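PDB 2ZWR: metallo-beta-lactamase superfamily protein from Thermus thermophilus, which binds two zinc ions in a metallo-beta-lactamase-type site and is probably a hydrolase. Local coordinates for residues 18-23 with 113-118; 22-27 with 43-48; 52-57 with 78-83; 62-67 with 97-102; 146-151 with 194-199. All coordinates share one frame; numbering follows the deposited sequence.

Interaction 1: 18-23 with 113-118; sequences VETGEG and RLFGFQ. With ZN (zinc ion), chain H.
Two tight turns meet here: a type I turn from T20 to G23, which links strand 13-20 to strand 23-27, and a type I' turn from L114 to F117, which joins strands 113-114 and 117-121, with E22 and F115 closest in the backbone. T20 OG1 lies between the backbone N and the carbonyl carbon (chi1 86°), from where it reaches G23 O at 2.7 Å in the carbonyl plane, on a lone pair, and accepts from E22 N, an ST turn. G23 O is thereby gripped by hydroxyl and amide of T20. That same OG1 sits in the plane of the F115 ring, at its edge, while T20 CB rests 3.3 Å from F115 O. Each turn closes a beta-hairpin, and the two hairpins belong to different six-stranded sheets, so the contact bridges the sheets at one end of the alpha-beta/beta-alpha sandwich of this superfamily. Deeper in, V18 CG1 and F117 CZ come tip to tip at the ring edge, 4.1 Å apart, next to V25 and L51. At the outer side E22 extends across the second turn and holds a zinc ion, separate from the two-zinc site, through E22 OE1 at 2.4 Å and E22 OE2 at 2.5 Å; a water is a further ligand. E22 OE1 also takes a weak, bent bond from F115 N, 3.3 Å long at 125°.

Interaction 2: 22-27 with 43-48; sequences EGPVLI and TGLIPL. With ZN (zinc ion), chain H.
The P24 ring is the piece around which this contact is built. It faces the 43-48 loop and is met by three residues: P24 CG lies against L45 CD2, P24 CD against L48 CG, and I46 O touches CB, CG and CD alike, coming to 3.3 Å from P24 CG. The P24 ring and the L48 side chain cross obliquely. With CG anti to its carbonyl carbon (chi1 -63°) and CD1 extended beyond, L48 sends that methyl back over the turn before the strand, to 3.4 Å from E22 O. G23, with no side chain, lets L48 CD1 lie directly against G23 CA, at 4.0 Å.

One backbone bond fixes the two chains against each other. L48 N donates to P24 O at 2.7 Å in a nearly straight line, 163°, although the donor stands above the carbonyl plane. P47 CA-H also points at P24 O, so one carbonyl serves two neighbouring residues. On the inner side P47 CB meets L26 CB at 3.8 Å, an aliphatic contact that takes the loop into the core.

The short segments run at 99° to each other, so the loop passes across strand 23-27 and then joins the sheet through strand 50-51. F40 and L36 of helix 33-43 pack on L26, and F40 also touches P47; L45 reaches L17 of strand 13-20 and F4 of strand 2-8. The contact thus closes the strand-helix-strand crossover from 23-27 through 33-43 to 50-51.

Interaction 3: 52-57 with 78-83; sequences LTHAHF and PLDLPL. With ZN (zinc ion), chain D.
A carboxylate that binds no metal lies directly behind the zinc ligand H54: D80 presents OD2 to the backbone of the histidine loop. D80 OD2 uses its anti lone pair to accept from A55 N at 3.0 Å and 150°, and it also lies 3.0 Å from H54 CB. H54 and D80 run side by side, pointing the same way, with imidazole and carboxylate planes 59° apart. The carboxylate is well satisfied, with S126 OG bonded to OD2 and G128 N to OD1; it therefore ties the loop carrying H54 to the one following H125.

H54 is held as a first-shell ligand from its other nitrogen. H54 ND1 donates to T53 OG1 at 2.9 Å, close to the ring plane, so H54 NE2 faces the zinc at 2.2 Å. T53 OG1 is in turn bonded to D28 OD2. H56 binds the same ion through ND1, while its NE2 is bonded to P157 O. Around A55, apolar contacts fill the rest: A55 CB meets L83 CB at 4.1 Å, and L83 CD1 reaches H56 CD2.

H125 and D144 complete the protein ligands of this zinc. H54, H56, D58 and H59 spell the HxHxDH signature of the metallo-beta-lactamase fold, which here supports a two-zinc centre.

Interaction 4: 62-67 with 97-102; sequences AVAPLV and AIPKPP
The tight half of this contact is the P102 ring set into the side of helix 63-70. V63 CG1, anti to its backbone N (chi1 170°), presses on P102 CD at 3.5 Å, closer than usual for two carbons, and A64 CA approaches the same CD at 3.6 Å. One turn on, V67 meets the ring tip to tip, both V67 CB and V67 CG2 lying 3.8 Å from P102 CG.

Toward the exposed end the packing becomes thinner. A64 CB still touches P99 CB and sits 3.5 Å from K100 O, but beyond it only P65 CD and P99 CG come together, the two rings crossing at about a right angle. Here a water spans the segments, accepting from A64 N and donating to P99 O at 2.9 Å. K100 leaves the backbone away from the helix, its NZ weakly bonded to E85 O, while Y84 OH is bonded to P102 O.

The V63, A64 and V67 face of the helix thus meets a proline-rich loop. P99, P101 and P102 offer no backbone N-H and the direct contacts are mainly apolar, so shape and burial largely hold the segments, with the water as a polar link.

Interaction 5: 146-151 with 194-199; sequences LFRGSV and ARTNPF
This is a polar and aromatic contact in which the last modelled residues, just after helix 190-196, lie against the small, weakly bonded hairpin of strands 146-147 and 150-151. With CG anti to the backbone N (chi1 -159°), N197 ND2 donates to S150 O at 3.0 Å and 164°; S150 O lies in the plane of the amide, but the donor stands above the carbonyl plane. S150 O also accepts from F147 N, the hairpin's own bond. ND2 has a second partner in E193 OE2, an oxygen that takes G149 N too.

The other end of the amide is used locally: OD1 receives F199 N on a lone pair, an Asx turn, beyond which the F199 ring lies against the hairpin. V151 CG2 lies over one face, 3.8 Å from the F199 ring centroid in a CH-pi contact, while S150 OG approaches F199 CE2 at 3.5 Å. At the outer side R148 bends toward the helix end and forms a salt bridge from NE to E193, and T196 OG1 is bonded to L192 O.

F147 packs near the zinc ligands D144 and H184, so this hairpin borders the two-zinc site of a metallo-beta-lactamase fold.

In the fold
From the N terminus, strands 13-20 and 23-27 supply the first segments of interactions 1 and 2, which share E22 and G23 and touch the same zinc. Interaction 2 closes a short loop around helix 33-43; interaction 1 closes a far longer one, joining the first sheet to the hairpin that opens the second. Nested inside that long loop are interactions 3 and 4, whose segments alternate along the chain: they cross, and F57 packs on I98 where they meet. L26 against L66 links interaction 2 to interaction 4. Interaction 5 follows in series, binding the last modelled residues to a hairpin on the opposite side of the chain's centre from interactions 2 and 4.

Interaction 1: 18-23 with 113-118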
# COMPACT_ATOMS: atom_id res chain seq x y z
N VAL A 18 -6.71 -8.13 -4.82
CA VAL A 18 -8.00 -7.51 -5.08
C VAL A 18 -8.44 -7.87 -6.50
O VAL A 18 -7.69 -7.66 -7.45
CB VAL A 18 -7.93 -5.96 -4.96
CG1 VAL A 18 -9.30 -5.32 -5.21
CG2 VAL A 18 -7.35 -5.54 -3.60
N GLU A 19 -9.64 -8.42 -6.62
CA GLU A 19 -10.23 -8.65 -7.93
C GLU A 19 -10.90 -7.36 -8.39
O GLU A 19 -11.80 -6.87 -7.74
CB GLU A 19 -11.24 -9.82 -7.90
CG GLU A 19 -11.68 -10.29 -9.30
CD GLU A 19 -12.45 -11.62 -9.30
OE1 GLU A 19 -12.91 -12.08 -8.22
OE2 GLU A 19 -12.59 -12.22 -10.40
N THR A 20 -10.45 -6.81 -9.51
CA THR A 20 -11.06 -5.60 -10.05
C THR A 20 -11.84 -5.94 -11.33
O THR A 20 -11.76 -7.06 -11.84
CB THR A 20 -10.01 -4.47 -10.31
OG1 THR A 20 -9.41 -4.63 -11.60
CG2 THR A 20 -8.91 -4.47 -9.23
N GLY A 21 -12.60 -4.97 -11.83
CA GLY A 21 -13.29 -5.13 -13.11
C GLY A 21 -12.33 -5.31 -14.28
O GLY A 21 -12.74 -5.74 -15.37
N GLU A 22 -11.05 -4.98 -14.07
CA GLU A 22 -10.00 -5.16 -15.07
C GLU A 22 -9.03 -6.29 -14.74
O GLU A 22 -7.94 -6.36 -15.31
CB GLU A 22 -9.23 -3.86 -15.28
CG GLU A 22 -10.02 -2.81 -16.05
CD GLU A 22 -9.59 -1.40 -15.71
OE1 GLU A 22 -8.37 -1.11 -15.71
OE2 GLU A 22 -10.48 -0.56 -15.43
N GLY A 23 -9.42 -7.17 -13.83
CA GLY A 23 -8.54 -8.27 -13.43
C GLY A 23 -7.91 -8.03 -12.06
O GLY A 23 -7.99 -6.92 -11.52
N ARG A 113 -6.29 6.97 -13.12
CA ARG A 113 -7.22 5.85 -13.00
C ARG A 113 -6.57 4.58 -13.50
O ARG A 113 -6.10 4.54 -14.64
CB ARG A 113 -8.50 6.09 -13.82
CG ARG A 113 -9.66 6.65 -13.05
CD ARG A 113 -9.56 8.15 -12.91
NE ARG A 113 -10.89 8.77 -12.86
N LEU A 114 -6.54 3.55 -12.66
CA LEU A 114 -6.04 2.24 -13.08
C LEU A 114 -6.69 1.15 -12.25
O LEU A 114 -6.87 1.31 -11.04
CB LEU A 114 -4.50 2.13 -13.02
CG LEU A 114 -3.77 1.86 -11.69
CD1 LEU A 114 -2.32 1.51 -11.93
CD2 LEU A 114 -3.85 3.06 -10.77
N PHE A 115 -7.03 0.06 -12.93
CA PHE A 115 -7.67 -1.10 -12.32
C PHE A 115 -8.86 -0.73 -11.44
O PHE A 115 -9.07 -1.33 -10.38
CB PHE A 115 -6.65 -1.94 -11.53
CG PHE A 115 -5.58 -2.56 -12.39
CD1 PHE A 115 -5.81 -3.76 -13.06
CD2 PHE A 115 -4.33 -1.95 -12.51
CE1 PHE A 115 -4.81 -4.34 -13.85
CE2 PHE A 115 -3.32 -2.51 -13.28
CZ PHE A 115 -3.56 -3.71 -13.96
N GLY A 116 -9.63 0.26 -11.89
CA GLY A 116 -10.86 0.66 -11.20
C GLY A 116 -10.63 1.56 -10.01
O GLY A 116 -11.59 1.86 -9.28
N PHE A 117 -9.39 2.00 -9.80
CA PHE A 117 -9.04 2.91 -8.70
C PHE A 117 -8.73 4.32 -9.18
O PHE A 117 -8.25 4.52 -10.30
CB PHE A 117 -7.81 2.40 -7.92
CG PHE A 117 -8.03 1.09 -7.19
CD1 PHE A 117 -8.89 1.01 -6.10
CD2 PHE A 117 -7.35 -0.06 -7.58
CE1 PHE A 117 -9.08 -0.20 -5.43
CE2 PHE A 117 -7.52 -1.27 -6.93
CZ PHE A 117 -8.39 -1.34 -5.85
N GLN A 118 -8.97 5.30 -8.32
CA GLN A 118 -8.45 6.65 -8.52
C GLN A 118 -7.26 6.82 -7.58
O GLN A 118 -7.35 6.51 -6.38
CB GLN A 118 -9.54 7.69 -8.25
CG GLN A 118 -9.07 9.14 -8.26
CD GLN A 118 -10.17 10.16 -7.87
OE1 GLN A 118 -10.05 11.35 -8.16
NE2 GLN A 118 -11.23 9.68 -7.22
ZN ZN H . -8.87 1.19 -16.29
O HOH W 1 -9.66 2.41 -14.51

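Interaction 2: 22-27 with 43-48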
# COMPACT_ATOMS: atom_id res chain seq x y z
N GLU A 22 -11.05 -4.98 -14.07
CA GLU A 22 -10.00 -5.16 -15.07
C GLU A 22 -9.03 -6.29 -14.74
O GLU A 22 -7.94 -6.36 -15.31
CB GLU A 22 -9.23 -3.86 -15.28
CG GLU A 22 -10.02 -2.81 -16.05
CD GLU A 22 -9.59 -1.40 -15.71
OE1 GLU A 22 -8.37 -1.11 -15.71
OE2 GLU A 22 -10.48 -0.56 -15.43
N GLY A 23 -9.42 -7.17 -13.83
CA GLY A 23 -8.54 -8.27 -13.43
C GLY A 23 -7.91 -8.03 -12.06
O GLY A 23 -7.99 -6.92 -11.52
N PRO A 24 -7.29 -9.08 -11.50
CA PRO A 24 -6.72 -9.00 -10.15
C PRO A 24 -5.48 -8.12 -10.07
O PRO A 24 -4.67 -8.08 -11.01
CB PRO A 24 -6.35 -10.46 -9.84
CG PRO A 24 -7.07 -11.28 -10.88
CD PRO A 24 -7.11 -10.41 -12.08
N VAL A 25 -5.35 -7.41 -8.96
CA VAL A 25 -4.11 -6.72 -8.62
C VAL A 25 -3.66 -7.08 -7.22
O VAL A 25 -4.47 -7.46 -6.36
CB VAL A 25 -4.22 -5.15 -8.70
CG1 VAL A 25 -4.30 -4.70 -10.14
CG2 VAL A 25 -5.40 -4.61 -7.86
N LEU A 26 -2.36 -6.94 -7.00
CA LEU A 26 -1.76 -7.18 -5.71
C LEU A 26 -1.16 -5.88 -5.17
O LEU A 26 -0.25 -5.32 -5.77
CB LEU A 26 -0.70 -8.27 -5.86
CG LEU A 26 0.11 -8.63 -4.62
CD1 LEU A 26 -0.79 -9.02 -3.46
CD2 LEU A 26 1.09 -9.74 -5.00
N ILE A 27 -1.70 -5.43 -4.03
CA ILE A 27 -1.26 -4.20 -3.36
C ILE A 27 -0.27 -4.48 -2.23
O ILE A 27 -0.57 -5.23 -1.31
CB ILE A 27 -2.49 -3.41 -2.79
CG1 ILE A 27 -3.44 -3.01 -3.92
CG2 ILE A 27 -2.05 -2.19 -1.96
CD1 ILE A 27 -4.76 -2.37 -3.45
N THR A 43 -7.39 -18.69 -3.76
CA THR A 43 -8.38 -17.77 -4.30
C THR A 43 -8.64 -18.00 -5.79
O THR A 43 -9.68 -17.61 -6.30
CB THR A 43 -7.96 -16.28 -4.10
OG1 THR A 43 -6.69 -16.06 -4.71
CG2 THR A 43 -7.88 -15.92 -2.61
N GLY A 44 -7.68 -18.61 -6.49
CA GLY A 44 -7.75 -18.79 -7.94
C GLY A 44 -7.51 -17.50 -8.71
O GLY A 44 -7.89 -17.40 -9.87
N LEU A 45 -6.89 -16.52 -8.06
CA LEU A 45 -6.64 -15.20 -8.67
C LEU A 45 -5.15 -14.98 -8.95
O LEU A 45 -4.32 -15.14 -8.05
CB LEU A 45 -7.17 -14.09 -7.76
CG LEU A 45 -8.67 -13.99 -7.47
CD1 LEU A 45 -8.92 -12.94 -6.39
CD2 LEU A 45 -9.45 -13.65 -8.75
N ILE A 46 -4.82 -14.61 -10.18
CA ILE A 46 -3.45 -14.25 -10.54
C ILE A 46 -3.38 -12.74 -10.78
O ILE A 46 -4.03 -12.24 -11.70
CB ILE A 46 -2.95 -15.00 -11.80
CG1 ILE A 46 -3.35 -16.48 -11.78
CG2 ILE A 46 -1.43 -14.84 -11.96
CD1 ILE A 46 -3.22 -17.16 -13.15
N PRO A 47 -2.57 -12.02 -9.99
CA PRO A 47 -2.48 -10.56 -10.18
C PRO A 47 -1.91 -10.21 -11.56
O PRO A 47 -1.08 -10.96 -12.09
CB PRO A 47 -1.52 -10.12 -9.07
CG PRO A 47 -0.70 -11.34 -8.77
CD PRO A 47 -1.67 -12.49 -8.92
N LEU A 48 -2.38 -9.11 -12.12
CA LEU A 48 -1.88 -8.61 -13.40
C LEU A 48 -0.82 -7.53 -13.21
O LEU A 48 -0.13 -7.14 -14.14
CB LEU A 48 -3.04 -8.05 -14.24
CG LEU A 48 -4.12 -9.05 -14.64
CD1 LEU A 48 -5.16 -8.39 -15.53
CD2 LEU A 48 -3.51 -10.29 -15.30
ZN ZN H . -8.87 1.19 -16.29
O HOH W 1 -9.66 2.41 -14.51

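Interaction 3: 52-57 with 78-83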
# COMPACT_ATOMS: atom_id res chain seq x y z
N LEU A 52 1.75 -0.15 -5.53
CA LEU A 52 2.39 0.23 -4.26
C LEU A 52 1.90 1.56 -3.70
O LEU A 52 2.02 2.59 -4.35
CB LEU A 52 3.93 0.24 -4.39
CG LEU A 52 4.62 -1.05 -4.87
CD1 LEU A 52 6.12 -0.79 -5.08
CD2 LEU A 52 4.40 -2.23 -3.90
N THR A 53 1.33 1.51 -2.48
CA THR A 53 0.94 2.72 -1.76
C THR A 53 2.17 3.54 -1.47
O THR A 53 2.14 4.76 -1.58
CB THR A 53 0.19 2.43 -0.41
OG1 THR A 53 1.09 1.77 0.51
CG2 THR A 53 -1.09 1.61 -0.63
N HIS A 54 3.26 2.86 -1.10
CA HIS A 54 4.56 3.51 -0.92
C HIS A 54 5.68 2.46 -0.89
O HIS A 54 5.39 1.26 -1.00
CB HIS A 54 4.56 4.42 0.32
CG HIS A 54 4.45 3.70 1.63
ND1 HIS A 54 3.35 2.94 1.97
CD2 HIS A 54 5.27 3.66 2.70
CE1 HIS A 54 3.52 2.44 3.18
NE2 HIS A 54 4.68 2.86 3.64
N ALA A 55 6.92 2.90 -0.74
CA ALA A 55 8.10 2.03 -0.90
C ALA A 55 8.97 1.86 0.34
O ALA A 55 10.16 1.57 0.21
CB ALA A 55 8.95 2.46 -2.08
N HIS A 56 8.42 2.03 1.54
CA HIS A 56 9.09 1.49 2.72
C HIS A 56 9.29 -0.02 2.53
O HIS A 56 8.45 -0.71 1.93
CB HIS A 56 8.33 1.77 3.99
CG HIS A 56 8.38 3.19 4.41
ND1 HIS A 56 7.37 3.78 5.15
CD2 HIS A 56 9.30 4.16 4.18
CE1 HIS A 56 7.68 5.05 5.37
NE2 HIS A 56 8.84 5.30 4.79
N PHE A 57 10.42 -0.51 3.04
CA PHE A 57 10.83 -1.90 2.83
C PHE A 57 9.80 -2.96 3.25
O PHE A 57 9.76 -4.04 2.66
CB PHE A 57 12.21 -2.18 3.46
CG PHE A 57 12.22 -2.26 4.98
CD1 PHE A 57 12.68 -1.19 5.74
CD2 PHE A 57 11.82 -3.43 5.64
CE1 PHE A 57 12.73 -1.25 7.14
CE2 PHE A 57 11.85 -3.50 7.05
CZ PHE A 57 12.31 -2.41 7.80
N PRO A 78 6.63 8.18 -8.46
CA PRO A 78 8.06 8.47 -8.69
C PRO A 78 8.77 9.15 -7.50
O PRO A 78 9.98 9.03 -7.38
CB PRO A 78 8.05 9.39 -9.92
CG PRO A 78 6.65 9.91 -10.01
CD PRO A 78 5.79 8.81 -9.49
N LEU A 79 8.02 9.85 -6.65
CA LEU A 79 8.64 10.47 -5.47
C LEU A 79 9.08 9.43 -4.41
O LEU A 79 9.86 9.76 -3.52
CB LEU A 79 7.75 11.55 -4.87
CG LEU A 79 7.67 12.89 -5.64
CD1 LEU A 79 6.80 13.87 -4.90
CD2 LEU A 79 9.06 13.49 -5.86
N ASP A 80 8.61 8.19 -4.52
CA ASP A 80 9.11 7.10 -3.63
C ASP A 80 10.19 6.20 -4.25
O ASP A 80 10.59 5.19 -3.64
CB ASP A 80 7.97 6.25 -3.08
CG ASP A 80 7.51 6.70 -1.70
OD1 ASP A 80 7.84 7.84 -1.32
OD2 ASP A 80 6.85 5.91 -0.99
N LEU A 81 10.65 6.54 -5.46
CA LEU A 81 11.73 5.78 -6.12
C LEU A 81 13.01 5.67 -5.29
O LEU A 81 13.59 4.58 -5.23
CB LEU A 81 12.07 6.36 -7.49
CG LEU A 81 11.84 5.57 -8.79
CD1 LEU A 81 11.76 4.05 -8.64
CD2 LEU A 81 10.65 6.13 -9.55
N PRO A 82 13.49 6.79 -4.68
CA PRO A 82 14.69 6.66 -3.85
C PRO A 82 14.52 5.67 -2.70
O PRO A 82 15.44 4.92 -2.40
CB PRO A 82 14.90 8.09 -3.32
CG PRO A 82 14.27 8.95 -4.38
CD PRO A 82 13.03 8.19 -4.74
N LEU A 83 13.33 5.64 -2.09
CA LEU A 83 13.02 4.66 -1.06
C LEU A 83 13.01 3.24 -1.65
O LEU A 83 13.55 2.30 -1.05
CB LEU A 83 11.67 4.96 -0.40
CG LEU A 83 11.53 6.20 0.49
CD1 LEU A 83 10.08 6.38 0.91
CD2 LEU A 83 12.42 6.12 1.71
ZN ZN D . 5.46 2.92 5.68
O HOH W 2 5.83 1.08 6.56

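Interaction 4: 62-67 with 97-102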
# COMPACT_ATOMS: atom_id res chain seq x y z
N ALA A 62 8.56 -8.53 -1.12
CA ALA A 62 8.17 -9.68 -1.94
C ALA A 62 8.01 -9.30 -3.39
O ALA A 62 7.64 -10.14 -4.21
CB ALA A 62 6.89 -10.30 -1.42
N VAL A 63 8.29 -8.05 -3.73
CA VAL A 63 8.17 -7.61 -5.13
C VAL A 63 9.08 -8.42 -6.06
O VAL A 63 8.59 -8.97 -7.04
CB VAL A 63 8.38 -6.09 -5.30
CG1 VAL A 63 8.51 -5.72 -6.79
CG2 VAL A 63 7.24 -5.32 -4.66
N ALA A 64 10.38 -8.51 -5.74
CA ALA A 64 11.35 -9.16 -6.65
C ALA A 64 11.01 -10.61 -7.10
O ALA A 64 11.00 -10.88 -8.30
CB ALA A 64 12.78 -9.06 -6.10
N PRO A 65 10.77 -11.54 -6.15
CA PRO A 65 10.37 -12.90 -6.55
C PRO A 65 9.11 -12.97 -7.39
O PRO A 65 9.03 -13.79 -8.31
CB PRO A 65 10.17 -13.64 -5.21
CG PRO A 65 10.06 -12.56 -4.16
CD PRO A 65 10.90 -11.42 -4.67
N LEU A 66 8.12 -12.13 -7.09
CA LEU A 66 6.86 -12.13 -7.84
C LEU A 66 7.00 -11.57 -9.25
O LEU A 66 6.34 -12.04 -10.16
CB LEU A 66 5.77 -11.39 -7.06
CG LEU A 66 5.41 -12.05 -5.72
CD1 LEU A 66 4.28 -11.31 -5.03
CD2 LEU A 66 5.05 -13.52 -5.89
N VAL A 67 7.87 -10.57 -9.42
CA VAL A 67 8.20 -10.03 -10.74
C VAL A 67 8.98 -11.06 -11.57
O VAL A 67 8.70 -11.27 -12.75
CB VAL A 67 8.98 -8.69 -10.63
CG1 VAL A 67 9.57 -8.28 -11.96
CG2 VAL A 67 8.07 -7.59 -10.07
N ALA A 97 16.58 -9.27 5.97
CA ALA A 97 16.96 -9.59 4.61
C ALA A 97 15.76 -9.57 3.67
O ALA A 97 14.82 -10.36 3.83
CB ALA A 97 17.65 -10.95 4.54
N ILE A 98 15.80 -8.68 2.67
CA ILE A 98 14.87 -8.76 1.54
C ILE A 98 15.64 -8.66 0.21
O ILE A 98 16.73 -8.08 0.17
CB ILE A 98 13.71 -7.71 1.61
CG1 ILE A 98 14.24 -6.28 1.75
CG2 ILE A 98 12.74 -8.05 2.73
CD1 ILE A 98 13.31 -5.20 1.18
N PRO A 99 15.08 -9.24 -0.87
CA PRO A 99 15.67 -8.99 -2.18
C PRO A 99 15.42 -7.56 -2.63
O PRO A 99 14.34 -7.00 -2.38
CB PRO A 99 14.91 -9.96 -3.10
CG PRO A 99 13.61 -10.18 -2.40
CD PRO A 99 13.92 -10.15 -0.94
N LYS A 100 16.42 -6.99 -3.31
CA LYS A 100 16.31 -5.66 -3.88
C LYS A 100 15.14 -5.61 -4.86
O LYS A 100 15.04 -6.44 -5.77
CB LYS A 100 17.61 -5.28 -4.60
CG LYS A 100 17.69 -3.81 -5.02
CD LYS A 100 18.93 -3.53 -5.86
CE LYS A 100 19.15 -2.03 -6.00
NZ LYS A 100 18.06 -1.39 -6.77
N PRO A 101 14.22 -4.65 -4.65
CA PRO A 101 13.07 -4.50 -5.53
C PRO A 101 13.52 -4.16 -6.95
O PRO A 101 14.41 -3.33 -7.12
CB PRO A 101 12.30 -3.34 -4.89
CG PRO A 101 12.78 -3.30 -3.47
CD PRO A 101 14.22 -3.65 -3.57
N PRO A 102 12.94 -4.83 -7.97
CA PRO A 102 13.39 -4.72 -9.36
C PRO A 102 12.95 -3.45 -10.09
O PRO A 102 11.82 -2.99 -9.94
CB PRO A 102 12.76 -5.95 -10.03
CG PRO A 102 11.52 -6.18 -9.28
CD PRO A 102 11.82 -5.78 -7.84
O HOH W 3 11.72 -6.91 -3.50

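Interaction 5: 146-151 with 194-199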
# COMPACT_ATOMS: atom_id res chain seq x y z
N LEU A 146 -3.68 6.07 7.61
CA LEU A 146 -4.65 5.98 8.67
C LEU A 146 -4.83 4.55 9.16
O LEU A 146 -5.11 3.64 8.36
CB LEU A 146 -5.99 6.54 8.16
CG LEU A 146 -7.22 6.55 9.08
CD1 LEU A 146 -7.05 7.53 10.26
CD2 LEU A 146 -8.46 6.90 8.27
N PHE A 147 -4.69 4.35 10.47
CA PHE A 147 -4.91 3.05 11.09
C PHE A 147 -6.17 3.06 11.92
O PHE A 147 -6.79 4.11 12.12
CB PHE A 147 -3.70 2.64 11.94
CG PHE A 147 -2.40 2.60 11.18
CD1 PHE A 147 -2.33 2.01 9.91
CD2 PHE A 147 -1.25 3.17 11.72
CE1 PHE A 147 -1.12 1.98 9.19
CE2 PHE A 147 -0.05 3.14 11.01
CZ PHE A 147 0.02 2.54 9.74
N ARG A 148 -6.55 1.87 12.39
CA ARG A 148 -7.61 1.72 13.38
C ARG A 148 -7.05 2.23 14.72
O ARG A 148 -6.27 1.55 15.38
CB ARG A 148 -8.06 0.25 13.44
CG ARG A 148 -8.96 -0.18 14.61
CD ARG A 148 -10.39 0.35 14.52
NE ARG A 148 -10.46 1.76 14.90
CZ ARG A 148 -10.58 2.20 16.15
NH1 ARG A 148 -10.63 3.51 16.37
NH2 ARG A 148 -10.64 1.35 17.17
N GLY A 149 -7.41 3.46 15.07
CA GLY A 149 -6.99 4.09 16.32
C GLY A 149 -5.65 4.81 16.31
O GLY A 149 -5.15 5.21 17.37
N SER A 150 -5.05 4.99 15.13
CA SER A 150 -3.77 5.68 15.02
C SER A 150 -3.53 6.18 13.60
O SER A 150 -4.41 6.07 12.73
CB SER A 150 -2.61 4.77 15.45
OG SER A 150 -1.40 5.52 15.56
N VAL A 151 -2.34 6.73 13.37
CA VAL A 151 -1.94 7.19 12.03
C VAL A 151 -0.51 6.76 11.73
O VAL A 151 0.20 6.27 12.62
CB VAL A 151 -2.13 8.72 11.84
CG1 VAL A 151 -3.57 9.12 12.09
CG2 VAL A 151 -1.17 9.52 12.72
N ALA A 194 -13.24 9.03 12.34
CA ALA A 194 -13.74 10.38 12.65
C ALA A 194 -14.25 10.48 14.09
O ALA A 194 -14.12 11.53 14.73
CB ALA A 194 -14.84 10.80 11.66
N ARG A 195 -14.81 9.39 14.61
CA ARG A 195 -15.36 9.34 15.96
C ARG A 195 -14.35 8.96 17.05
O ARG A 195 -14.53 9.36 18.21
CB ARG A 195 -16.57 8.40 16.01
CG ARG A 195 -17.88 8.98 15.41
CD ARG A 195 -18.49 10.11 16.26
NE ARG A 195 -19.93 10.29 15.99
CZ ARG A 195 -20.49 11.38 15.47
NH1 ARG A 195 -19.76 12.43 15.14
NH2 ARG A 195 -21.81 11.42 15.28
N THR A 196 -13.31 8.21 16.71
CA THR A 196 -12.46 7.58 17.73
C THR A 196 -10.96 7.85 17.66
O THR A 196 -10.26 7.65 18.66
CB THR A 196 -12.59 6.05 17.70
OG1 THR A 196 -12.23 5.58 16.39
CG2 THR A 196 -14.00 5.61 18.05
N ASN A 197 -10.45 8.24 16.50
CA ASN A 197 -9.01 8.41 16.33
C ASN A 197 -8.45 9.61 17.11
O ASN A 197 -8.85 10.76 16.86
CB ASN A 197 -8.64 8.50 14.85
CG ASN A 197 -7.17 8.17 14.59
OD1 ASN A 197 -6.27 8.79 15.12
ND2 ASN A 197 -6.95 7.18 13.74
N PRO A 198 -7.50 9.36 18.04
CA PRO A 198 -6.91 10.42 18.86
C PRO A 198 -6.10 11.46 18.07
O PRO A 198 -5.84 12.55 18.58
CB PRO A 198 -6.01 9.66 19.83
CG PRO A 198 -5.70 8.39 19.14
CD PRO A 198 -6.92 8.04 18.37
N PHE A 199 -5.70 11.12 16.84
CA PHE A 199 -4.95 12.04 15.97
C PHE A 199 -5.89 12.88 15.08
O PHE A 199 -5.43 13.72 14.31
CB PHE A 199 -3.97 11.28 15.07
CG PHE A 199 -2.85 10.58 15.82
CD1 PHE A 199 -1.61 11.21 15.98
CD2 PHE A 199 -3.02 9.29 16.31
CE1 PHE A 199 -0.57 10.56 16.65
CE2 PHE A 199 -1.99 8.64 16.98
CZ PHE A 199 -0.75 9.27 17.15